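Local coordinates for protein alkaline phosphatase D (Bacillus subtilis, PDB 2YEQ) that hydrolyses phosphate esters, acting as a phosphodiesterase and alkaline phosphatase with iron and calcium ions in its active site, at residues G12-D17 with H245-I250; V24-L29 with S74-A79; Y156-Y161 with V168-S173. One frame throughout, in Å; residues are numbered along the deposited sequence.

Contact 1: G12-D17 with H245-I250; sequences GVASGD and HMPLRI. With EDO (1,2-ethanediol), chain I.
The carbonyl oxygen of Asp17 is gripped by two nitrogens of Arg249. Arg249 NH2 lies 2.8 Å from Asp17 O, and Arg249 NE 3.1 Å from it. The guanidinium comes side-on, and both donors lie in the carbonyl plane. The bonds are bent, with angles at the hydrogens of 144° for NH2 and 137° for NE. Strand 13-16 belongs to the large mixed sheet. Segment 245-250 is the loop that leaves helix 228-245; it packs along the strand and bonds to Asp17. The Arg249 chain is extended from CG to NE, which brings NE up to Asp17 O. Its other amino group, NH1, forms a salt bridge with Glu78, and NH2 also bonds Ser22 OG. The carboxylate of Asp17 does not meet this guanidinium directly. Its OD1 pairs with Arg263. Its OD2 accepts from a water at 2.6 Å, and that water in turn accepts from Arg249 N. A molecule of 1,2-ethanediol, probably from the crystallisation liquor, donates through O2 to Asp17 OD2. The salt bridge to Arg263, with the water and diol donors on OD2, would probably favour the ionised form of this buried carboxylate. Further back, Pro247 is the centre of an inverse gamma turn, closed by Leu248 N to Met246 O. Its ring packs on the strand backbone, with CB 3.6 Å from Gly16 N. Gly16 has no side chain, and the Pro247 ring lies directly against its backbone. Pro247 CG lies 3.5 Å from Ser15 O and 4.4 Å from Ala14 CB.

Contact 2: V24-L29 with S74-A79; sequences VLWTRL and SVHVEA. With EDO (1,2-ethanediol), chain R.
Leu25 and Val77 form an antiparallel hydrogen-bonded pair. Leu25 N donates to Val77 O at 2.8 Å, and Val77 N donates to Leu25 O at 2.9 Å. Thr27 and Val75 form the next such pair. Here Val75 N to Thr27 O is short, at 2.7 Å, while Thr27 N to Val75 O is longer, at 3.2 Å. Strand 74-79 is an outermost strand of the large mixed sheet, and strand 23-28 is its neighbour. The N-H of His76 is taken by O2 of a 1,2-ethanediol, probably from the crystallisation liquor. On the other side of strand 23-28, backbone bonds join Val24 to Gly16 and Trp26 to Ala14.

Trp26 and His76 share one face of the sheet as a non-hydrogen-bonded pair. Their rings make a T-shaped (edge-to-face) stack with planes at 77°. Trp26 CD1 sits over the face of His76, offset toward the rim, and lies 3.7 Å from His76 NE2. Trp26 NE1 donates to Glu244 O, and His76 NE2 bonds Tyr243 O. Both rings thereby tie the sheet to helix 228-245. On the same face Glu78 OE2 bonds Ile250 N, Ser74 OG bonds Leu71 O, and Arg28 NE bonds Ala72 O. The other face is largely apolar: Leu25 CD1 meets Ala79 CB at 4.1 Å, and Thr27 CG2 meets Val75 CB at 3.9 Å. Thr27 OG1 is satisfied by Gly12 O. The face with Trp26 and His76 thus meets the phosphatase domain largely through polar ends that have partners, while the face with Leu25 and Val77 packs mainly through carbon.

Contact 3: Y156-Y161 with V168-S173; sequences YGPNEY and VRTHNS. With EDO (1,2-ethanediol), chain F.
Neither segment is regular helix or strand, and the two backbones come together where Gly157 and Pro158 pass Ser173 and His171. No conventional hydrogen bond crosses between them. Instead Gly157 CA makes a CA-H...O contact with Ser173 O at 3.3 Å, and the angle at the hydrogen is 161°. The same carbonyl oxygen, Ser173 O, lies 3.3 Å from Pro158 CD. At another ring atom, Pro158 CB meets Thr170 CG2 at 3.4 Å, tight for two carbons. The methyl gets there because CG2 is anti to the backbone N of Thr170. A 1,2-ethanediol, probably from the crystallisation liquor, lies by Pro158 CG and donates through O1 to His171 O.

Both segments belong to the long loop between strand 145-148 and helix 179-190 of the PhoD-like phosphatase domain. Earlier in this loop, Asp151 and Tyr154 bind the active-site iron, and Asp151 also binds calcium. The His171 ring has Gly157 O at its edge, in plane. Tyr156 O is 3.2 Å from His171 ND1, but the angle is too poor for a hydrogen bond. That carbonyl accepts from Arg185 instead, and His171 NE2 is bonded to Tyr189 OH. Helix 179-190 thus holds both partners.

Within segment 156-161, Gly157 N donates to Glu160 OE1 at 2.8 Å, meeting it from above the carboxylate plane. Gln517 also bonds Glu160 OE1, and Lys520 forms a salt bridge with OE2. Tyr161 CB rests over one face of the Tyr156 ring, 3.5 Å above its plane.

In the fold
From the N terminus the chain runs through strand 13-16 and then strand 23-28, its neighbour in the large mixed sheet. Contact 2 closes first, when strand 74-79 returns to pair with strand 23-28 after 44 intervening residues. Contact 3 follows in series as a short closure, with six residues between its segments, in the loop before helix 179-190. Contact 1 closes last, after helix 228-245, so its long loop encloses both others. Contacts 1 and 2 touch, with centres about 6 Å apart. Contact 2 pairs two N-terminal strands, and contact 1 joins that region to the phosphatase domain. Contact 3 stands apart, its centre about 26 Å from that of contact 1, and lies beside the C-terminal helix 504-520.

Contact 1: G12-D17 with H245-I250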
loop_
_atom_site.group_PDB
_atom_site.type_symbol
_atom_site.label_atom_id
_atom_site.label_comp_id
_atom_site.label_asym_id
_atom_site.label_seq_id
_atom_site.Cartn_x
_atom_site.Cartn_y
_atom_site.Cartn_z
ATOM N N GLY A 12 -8.066 17.781 0.819
ATOM C CA GLY A 12 -6.736 18.262 0.464
ATOM C C GLY A 12 -6.376 18.045 -0.984
ATOM O O GLY A 12 -7.225 18.082 -1.889
ATOM N N VAL A 13 -5.083 17.828 -1.206
ATOM C CA VAL A 13 -4.530 17.627 -2.516
ATOM C C VAL A 13 -3.565 16.440 -2.493
ATOM O O VAL A 13 -3.217 15.923 -1.422
ATOM C CB VAL A 13 -3.796 18.900 -3.027
ATOM C CG1 VAL A 13 -4.758 20.131 -3.072
ATOM C CG2 VAL A 13 -2.518 19.201 -2.178
ATOM N N ALA A 14 -3.167 15.993 -3.669
ATOM C CA ALA A 14 -2.249 14.854 -3.774
ATOM C C ALA A 14 -1.567 14.911 -5.109
ATOM O O ALA A 14 -2.027 15.598 -6.032
ATOM C CB ALA A 14 -2.994 13.485 -3.597
ATOM N N SER A 15 -0.447 14.205 -5.209
ATOM C CA SER A 15 0.230 14.018 -6.483
ATOM C C SER A 15 0.725 12.586 -6.601
ATOM O O SER A 15 0.886 11.872 -5.620
ATOM C CB SER A 15 1.409 14.997 -6.655
ATOM O OG SER A 15 2.492 14.671 -5.783
ATOM N N GLY A 16 0.997 12.168 -7.815
ATOM C CA GLY A 16 1.344 10.781 -7.998
ATOM C C GLY A 16 1.793 10.368 -9.365
ATOM O O GLY A 16 1.822 11.150 -10.312
ATOM N N ASP A 17 2.167 9.102 -9.439
ATOM C CA ASP A 17 2.612 8.476 -10.671
ATOM C C ASP A 17 3.566 9.350 -11.454
ATOM O O ASP A 17 3.371 9.594 -12.644
ATOM C CB ASP A 17 1.397 8.056 -11.509
ATOM C CG ASP A 17 0.835 6.712 -11.068
ATOM O OD1 ASP A 17 1.088 6.319 -9.901
ATOM O OD2 ASP A 17 0.153 6.050 -11.893
ATOM N N HIS A 245 -10.362 8.904 -5.945
ATOM C CA HIS A 245 -9.622 9.441 -4.812
ATOM C C HIS A 245 -8.105 9.281 -4.881
ATOM O O HIS A 245 -7.414 9.677 -3.961
ATOM C CB HIS A 245 -10.168 8.883 -3.498
ATOM C CG HIS A 245 -11.545 9.370 -3.199
ATOM N ND1 HIS A 245 -12.664 8.808 -3.772
ATOM C CD2 HIS A 245 -11.977 10.418 -2.457
ATOM C CE1 HIS A 245 -13.731 9.483 -3.377
ATOM N NE2 HIS A 245 -13.341 10.459 -2.578
ATOM N N MET A 246 -7.590 8.744 -5.974
ATOM C CA MET A 246 -6.153 8.458 -6.069
ATOM C C MET A 246 -5.500 9.157 -7.242
ATOM O O MET A 246 -6.095 9.277 -8.321
ATOM C CB MET A 246 -5.930 6.952 -6.195
ATOM C CG MET A 246 -6.243 6.168 -4.959
ATOM S SD MET A 246 -5.269 6.694 -3.523
ATOM C CE MET A 246 -5.794 5.607 -2.254
ATOM N N PRO A 247 -4.243 9.574 -7.073
ATOM C CA PRO A 247 -3.536 10.304 -8.133
ATOM C C PRO A 247 -2.959 9.359 -9.189
ATOM O O PRO A 247 -1.745 9.160 -9.271
ATOM C CB PRO A 247 -2.425 11.023 -7.373
ATOM C CG PRO A 247 -2.089 10.090 -6.284
ATOM C CD PRO A 247 -3.422 9.479 -5.856
ATOM N N LEU A 248 -3.853 8.811 -10.000
ATOM C CA LEU A 248 -3.537 7.860 -11.065
ATOM C C LEU A 248 -3.660 8.497 -12.435
ATOM O O LEU A 248 -4.396 9.453 -12.625
ATOM C CB LEU A 248 -4.506 6.678 -10.959
ATOM C CG LEU A 248 -4.437 5.881 -9.647
ATOM C CD1 LEU A 248 -5.515 4.806 -9.586
ATOM C CD2 LEU A 248 -3.068 5.216 -9.428
ATOM N N ARG A 249 -2.967 7.936 -13.412
ATOM C CA ARG A 249 -3.072 8.395 -14.799
ATOM C C ARG A 249 -4.324 7.850 -15.485
ATOM O O ARG A 249 -4.969 6.966 -14.960
ATOM C CB ARG A 249 -1.812 8.006 -15.567
ATOM C CG ARG A 249 -0.625 8.796 -15.081
ATOM C CD ARG A 249 0.629 8.502 -15.821
ATOM N NE ARG A 249 1.741 9.271 -15.247
ATOM C CZ ARG A 249 2.146 10.470 -15.659
ATOM N NH1 ARG A 249 1.554 11.099 -16.658
ATOM N NH2 ARG A 249 3.169 11.057 -15.061
ATOM N N ILE A 250 -4.663 8.403 -16.643
ATOM C CA ILE A 250 -5.939 8.103 -17.312
ATOM C C ILE A 250 -6.049 6.618 -17.786
ATOM O O ILE A 250 -7.144 6.048 -17.860
ATOM C CB ILE A 250 -6.201 9.113 -18.477
ATOM C CG1 ILE A 250 -7.687 9.083 -18.899
ATOM C CG2 ILE A 250 -5.253 8.859 -19.647
ATOM C CD1 ILE A 250 -8.652 9.482 -17.773
HETATM C C1 EDO I . 3.458 6.102 -14.373
HETATM O O1 EDO I . 4.246 6.564 -13.265
HETATM C C2 EDO I . 2.442 5.073 -13.901
HETATM O O2 EDO I . 1.133 5.425 -14.353
HETATM O O HOH W 1 -1.826 5.222 -13.300
#

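Contact 2: V24-L29 with S74-A79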
loop_
_atom_site.group_PDB
_atom_site.type_symbol
_atom_site.label_atom_id
_atom_site.label_comp_id
_atom_site.label_asym_id
_atom_site.label_seq_id
_atom_site.Cartn_x
_atom_site.Cartn_y
_atom_site.Cartn_z
ATOM N N VAL A 24 0.990 13.331 -11.949
ATOM C CA VAL A 24 -0.452 13.492 -11.764
ATOM C C VAL A 24 -0.690 14.394 -10.556
ATOM O O VAL A 24 -0.068 14.215 -9.494
ATOM C CB VAL A 24 -1.175 12.148 -11.549
ATOM C CG1 VAL A 24 -2.658 12.388 -11.259
ATOM C CG2 VAL A 24 -1.018 11.232 -12.773
ATOM N N LEU A 25 -1.590 15.356 -10.724
ATOM C CA LEU A 25 -2.079 16.195 -9.636
ATOM C C LEU A 25 -3.534 15.837 -9.368
ATOM O O LEU A 25 -4.311 15.688 -10.302
ATOM C CB LEU A 25 -1.975 17.674 -10.018
ATOM C CG LEU A 25 -0.657 18.172 -10.627
ATOM C CD1 LEU A 25 -0.768 19.676 -10.962
ATOM C CD2 LEU A 25 0.517 17.907 -9.681
ATOM N N TRP A 26 -3.905 15.752 -8.096
ATOM C CA TRP A 26 -5.222 15.320 -7.695
ATOM C C TRP A 26 -5.833 16.282 -6.687
ATOM O O TRP A 26 -5.152 16.801 -5.797
ATOM C CB TRP A 26 -5.154 13.917 -7.062
ATOM C CG TRP A 26 -6.468 13.427 -6.519
ATOM C CD1 TRP A 26 -7.396 12.672 -7.180
ATOM C CD2 TRP A 26 -7.009 13.669 -5.209
ATOM N NE1 TRP A 26 -8.480 12.442 -6.368
ATOM C CE2 TRP A 26 -8.275 13.043 -5.160
ATOM C CE3 TRP A 26 -6.556 14.366 -4.075
ATOM C CZ2 TRP A 26 -9.079 13.074 -4.032
ATOM C CZ3 TRP A 26 -7.386 14.420 -2.958
ATOM C CH2 TRP A 26 -8.630 13.764 -2.946
ATOM N N THR A 27 -7.135 16.499 -6.831
ATOM C CA THR A 27 -7.936 16.958 -5.722
ATOM C C THR A 27 -9.380 16.517 -5.961
ATOM O O THR A 27 -9.665 15.821 -6.941
ATOM C CB THR A 27 -7.816 18.479 -5.513
ATOM O OG1 THR A 27 -8.354 18.802 -4.227
ATOM C CG2 THR A 27 -8.512 19.272 -6.645
ATOM N N ARG A 28 -10.257 16.906 -5.052
ATOM C CA ARG A 28 -11.672 16.618 -5.150
ATOM C C ARG A 28 -12.419 17.771 -4.482
ATOM O O ARG A 28 -12.048 18.220 -3.362
ATOM C CB ARG A 28 -12.030 15.301 -4.455
ATOM C CG ARG A 28 -13.570 14.999 -4.483
ATOM C CD ARG A 28 -13.964 13.640 -3.959
ATOM N NE ARG A 28 -15.417 13.650 -3.828
ATOM C CZ ARG A 28 -16.140 13.014 -2.924
ATOM N NH1 ARG A 28 -15.600 12.188 -2.045
ATOM N NH2 ARG A 28 -17.466 13.198 -2.932
ATOM N N LEU A 29 -13.479 18.228 -5.141
ATOM C CA LEU A 29 -14.400 19.214 -4.549
ATOM C C LEU A 29 -15.463 18.497 -3.731
ATOM O O LEU A 29 -16.319 17.809 -4.294
ATOM C CB LEU A 29 -15.067 20.059 -5.630
ATOM C CG LEU A 29 -14.126 20.647 -6.671
ATOM C CD1 LEU A 29 -14.904 21.517 -7.694
ATOM C CD2 LEU A 29 -13.029 21.455 -5.964
ATOM N N SER A 74 -13.984 14.876 -8.618
ATOM C CA SER A 74 -12.555 14.694 -8.495
ATOM C C SER A 74 -11.864 15.381 -9.668
ATOM O O SER A 74 -12.461 15.691 -10.720
ATOM C CB SER A 74 -12.200 13.213 -8.447
ATOM O OG SER A 74 -12.578 12.569 -9.649
ATOM N N VAL A 75 -10.584 15.656 -9.475
ATOM C CA VAL A 75 -9.777 16.274 -10.498
ATOM C C VAL A 75 -8.489 15.461 -10.657
ATOM O O VAL A 75 -7.791 15.203 -9.675
ATOM C CB VAL A 75 -9.437 17.745 -10.121
ATOM C CG1 VAL A 75 -8.496 18.343 -11.140
ATOM C CG2 VAL A 75 -10.731 18.583 -9.986
ATOM N N HIS A 76 -8.206 15.035 -11.876
ATOM C CA HIS A 76 -6.932 14.387 -12.210
ATOM C C HIS A 76 -6.303 15.170 -13.336
ATOM O O HIS A 76 -6.901 15.297 -14.396
ATOM C CB HIS A 76 -7.142 12.952 -12.698
ATOM C CG HIS A 76 -7.680 12.030 -11.652
ATOM N ND1 HIS A 76 -8.992 12.061 -11.244
ATOM C CD2 HIS A 76 -7.081 11.056 -10.935
ATOM C CE1 HIS A 76 -9.172 11.148 -10.306
ATOM N NE2 HIS A 76 -8.025 10.526 -10.101
ATOM N N VAL A 77 -5.108 15.702 -13.102
ATOM C CA VAL A 77 -4.402 16.508 -14.087
ATOM C C VAL A 77 -3.088 15.799 -14.359
ATOM O O VAL A 77 -2.380 15.441 -13.437
ATOM C CB VAL A 77 -4.087 17.942 -13.532
ATOM C CG1 VAL A 77 -3.113 18.689 -14.445
ATOM C CG2 VAL A 77 -5.369 18.757 -13.307
ATOM N N GLU A 78 -2.755 15.591 -15.621
ATOM C CA GLU A 78 -1.436 15.081 -15.959
ATOM C C GLU A 78 -0.592 16.277 -16.427
ATOM O O GLU A 78 -0.632 16.672 -17.585
ATOM C CB GLU A 78 -1.534 13.948 -16.989
ATOM C CG GLU A 78 -2.058 12.659 -16.315
ATOM C CD GLU A 78 -2.284 11.501 -17.279
ATOM O OE1 GLU A 78 -1.375 11.215 -18.098
ATOM O OE2 GLU A 78 -3.368 10.879 -17.204
ATOM N N ALA A 79 0.116 16.885 -15.478
ATOM C CA ALA A 79 0.878 18.103 -15.733
ATOM C C ALA A 79 2.152 17.671 -16.420
ATOM O O ALA A 79 2.986 16.999 -15.819
ATOM C CB ALA A 79 1.187 18.805 -14.443
HETATM C C1 EDO R . -11.981 15.397 -15.058
HETATM O O1 EDO R . -13.280 15.097 -14.541
HETATM C C2 EDO R . -11.190 16.176 -14.014
HETATM O O2 EDO R . -9.813 15.797 -14.065
#

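Contact 3: Y156-Y161 with V168-S173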
loop_
_atom_site.group_PDB
_atom_site.type_symbol
_atom_site.label_atom_id
_atom_site.label_comp_id
_atom_site.label_asym_id
_atom_site.label_seq_id
_atom_site.Cartn_x
_atom_site.Cartn_y
_atom_site.Cartn_z
ATOM N N TYR A 156 -15.735 -2.181 6.571
ATOM C CA TYR A 156 -16.633 -2.569 7.637
ATOM C C TYR A 156 -17.589 -1.476 8.121
ATOM O O TYR A 156 -17.361 -0.288 7.905
ATOM C CB TYR A 156 -15.837 -3.077 8.832
ATOM C CG TYR A 156 -15.030 -4.319 8.520
ATOM C CD1 TYR A 156 -15.656 -5.548 8.372
ATOM C CD2 TYR A 156 -13.647 -4.261 8.350
ATOM C CE1 TYR A 156 -14.934 -6.685 8.070
ATOM C CE2 TYR A 156 -12.918 -5.384 8.037
ATOM C CZ TYR A 156 -13.562 -6.588 7.879
ATOM O OH TYR A 156 -12.838 -7.709 7.569
ATOM N N GLY A 157 -18.689 -1.924 8.721
ATOM C CA GLY A 157 -19.510 -1.098 9.583
ATOM C C GLY A 157 -18.808 -0.919 10.914
ATOM O O GLY A 157 -17.692 -1.415 11.110
ATOM N N PRO A 158 -19.449 -0.212 11.834
ATOM C CA PRO A 158 -18.834 0.048 13.131
ATOM C C PRO A 158 -18.938 -1.151 14.069
ATOM O O PRO A 158 -19.862 -1.950 13.952
ATOM C CB PRO A 158 -19.628 1.254 13.654
ATOM C CG PRO A 158 -20.923 1.151 13.015
ATOM C CD PRO A 158 -20.671 0.588 11.642
ATOM N N ASN A 159 -17.982 -1.283 14.983
ATOM C CA ASN A 159 -17.970 -2.368 15.967
ATOM C C ASN A 159 -17.946 -3.755 15.330
ATOM O O ASN A 159 -18.571 -4.698 15.837
ATOM C CB ASN A 159 -19.199 -2.288 16.891
ATOM C CG ASN A 159 -19.379 -0.921 17.514
ATOM O OD1 ASN A 159 -20.417 -0.263 17.331
ATOM N ND2 ASN A 159 -18.372 -0.483 18.257
ATOM N N GLU A 160 -17.285 -3.889 14.194
ATOM C CA GLU A 160 -17.204 -5.183 13.544
ATOM C C GLU A 160 -15.792 -5.730 13.643
ATOM O O GLU A 160 -15.564 -6.769 14.294
ATOM C CB GLU A 160 -17.683 -5.089 12.101
ATOM C CG GLU A 160 -19.192 -4.917 12.024
ATOM C CD GLU A 160 -19.689 -4.478 10.666
ATOM O OE1 GLU A 160 -18.933 -4.594 9.673
ATOM O OE2 GLU A 160 -20.856 -4.005 10.603
ATOM N N TYR A 161 -14.855 -5.042 12.995
ATOM C CA TYR A 161 -13.453 -5.434 13.026
ATOM C C TYR A 161 -12.782 -4.666 14.147
ATOM O O TYR A 161 -12.371 -3.517 13.968
ATOM C CB TYR A 161 -12.807 -5.142 11.689
ATOM C CG TYR A 161 -11.318 -5.428 11.618
ATOM C CD1 TYR A 161 -10.719 -6.406 12.416
ATOM C CD2 TYR A 161 -10.515 -4.717 10.757
ATOM C CE1 TYR A 161 -9.367 -6.653 12.341
ATOM C CE2 TYR A 161 -9.168 -4.968 10.663
ATOM C CZ TYR A 161 -8.599 -5.926 11.450
ATOM O OH TYR A 161 -7.247 -6.141 11.379
ATOM N N VAL A 168 -11.011 3.219 18.670
ATOM C CA VAL A 168 -11.022 4.572 19.223
ATOM C C VAL A 168 -11.772 5.563 18.344
ATOM O O VAL A 168 -12.197 6.606 18.832
ATOM C CB VAL A 168 -9.572 5.064 19.530
ATOM C CG1 VAL A 168 -8.964 4.182 20.623
ATOM C CG2 VAL A 168 -8.699 5.080 18.268
ATOM N N ARG A 169 -11.876 5.264 17.045
ATOM C CA ARG A 169 -12.738 6.006 16.135
ATOM C C ARG A 169 -13.739 5.020 15.527
ATOM O O ARG A 169 -13.645 3.810 15.767
ATOM C CB ARG A 169 -11.930 6.703 15.047
ATOM C CG ARG A 169 -10.807 7.634 15.553
ATOM C CD ARG A 169 -10.272 8.536 14.456
ATOM N NE ARG A 169 -9.235 7.856 13.655
ATOM C CZ ARG A 169 -8.442 8.452 12.782
ATOM N NH1 ARG A 169 -8.579 9.740 12.539
ATOM N NH2 ARG A 169 -7.505 7.764 12.131
ATOM N N THR A 170 -14.675 5.529 14.741
ATOM C CA THR A 170 -15.836 4.736 14.294
ATOM C C THR A 170 -16.102 4.965 12.828
ATOM O O THR A 170 -16.173 6.115 12.377
ATOM C CB THR A 170 -17.095 5.144 15.092
ATOM O OG1 THR A 170 -16.823 4.984 16.486
ATOM C CG2 THR A 170 -18.316 4.254 14.703
ATOM N N HIS A 171 -16.293 3.883 12.071
ATOM C CA HIS A 171 -16.657 4.019 10.687
ATOM C C HIS A 171 -17.956 4.797 10.535
ATOM O O HIS A 171 -18.797 4.781 11.424
ATOM C CB HIS A 171 -16.739 2.645 10.012
ATOM C CG HIS A 171 -15.414 2.121 9.574
ATOM N ND1 HIS A 171 -15.038 0.803 9.744
ATOM C CD2 HIS A 171 -14.361 2.742 8.988
ATOM C CE1 HIS A 171 -13.811 0.640 9.270
ATOM N NE2 HIS A 171 -13.387 1.794 8.785
ATOM N N ASN A 172 -18.070 5.494 9.408
ATOM C CA ASN A 172 -19.135 6.458 9.129
ATOM C C ASN A 172 -20.455 5.823 8.734
ATOM O O ASN A 172 -21.485 6.494 8.764
ATOM C CB ASN A 172 -18.706 7.383 7.982
ATOM C CG ASN A 172 -18.612 6.647 6.602
ATOM O OD1 ASN A 172 -17.883 5.659 6.445
ATOM N ND2 ASN A 172 -19.343 7.143 5.618
ATOM N N SER A 173 -20.423 4.537 8.370
ATOM C CA SER A 173 -21.587 3.858 7.828
ATOM C C SER A 173 -21.541 2.364 8.105
ATOM O O SER A 173 -20.526 1.830 8.557
ATOM C CB SER A 173 -21.651 4.086 6.320
ATOM O OG SER A 173 -20.655 3.335 5.608
HETATM C C1 EDO F . -22.855 4.952 11.691
HETATM O O1 EDO F . -21.700 5.202 12.500
HETATM C C2 EDO F . -23.226 3.481 11.723
HETATM O O2 EDO F . -24.449 3.287 11.016
#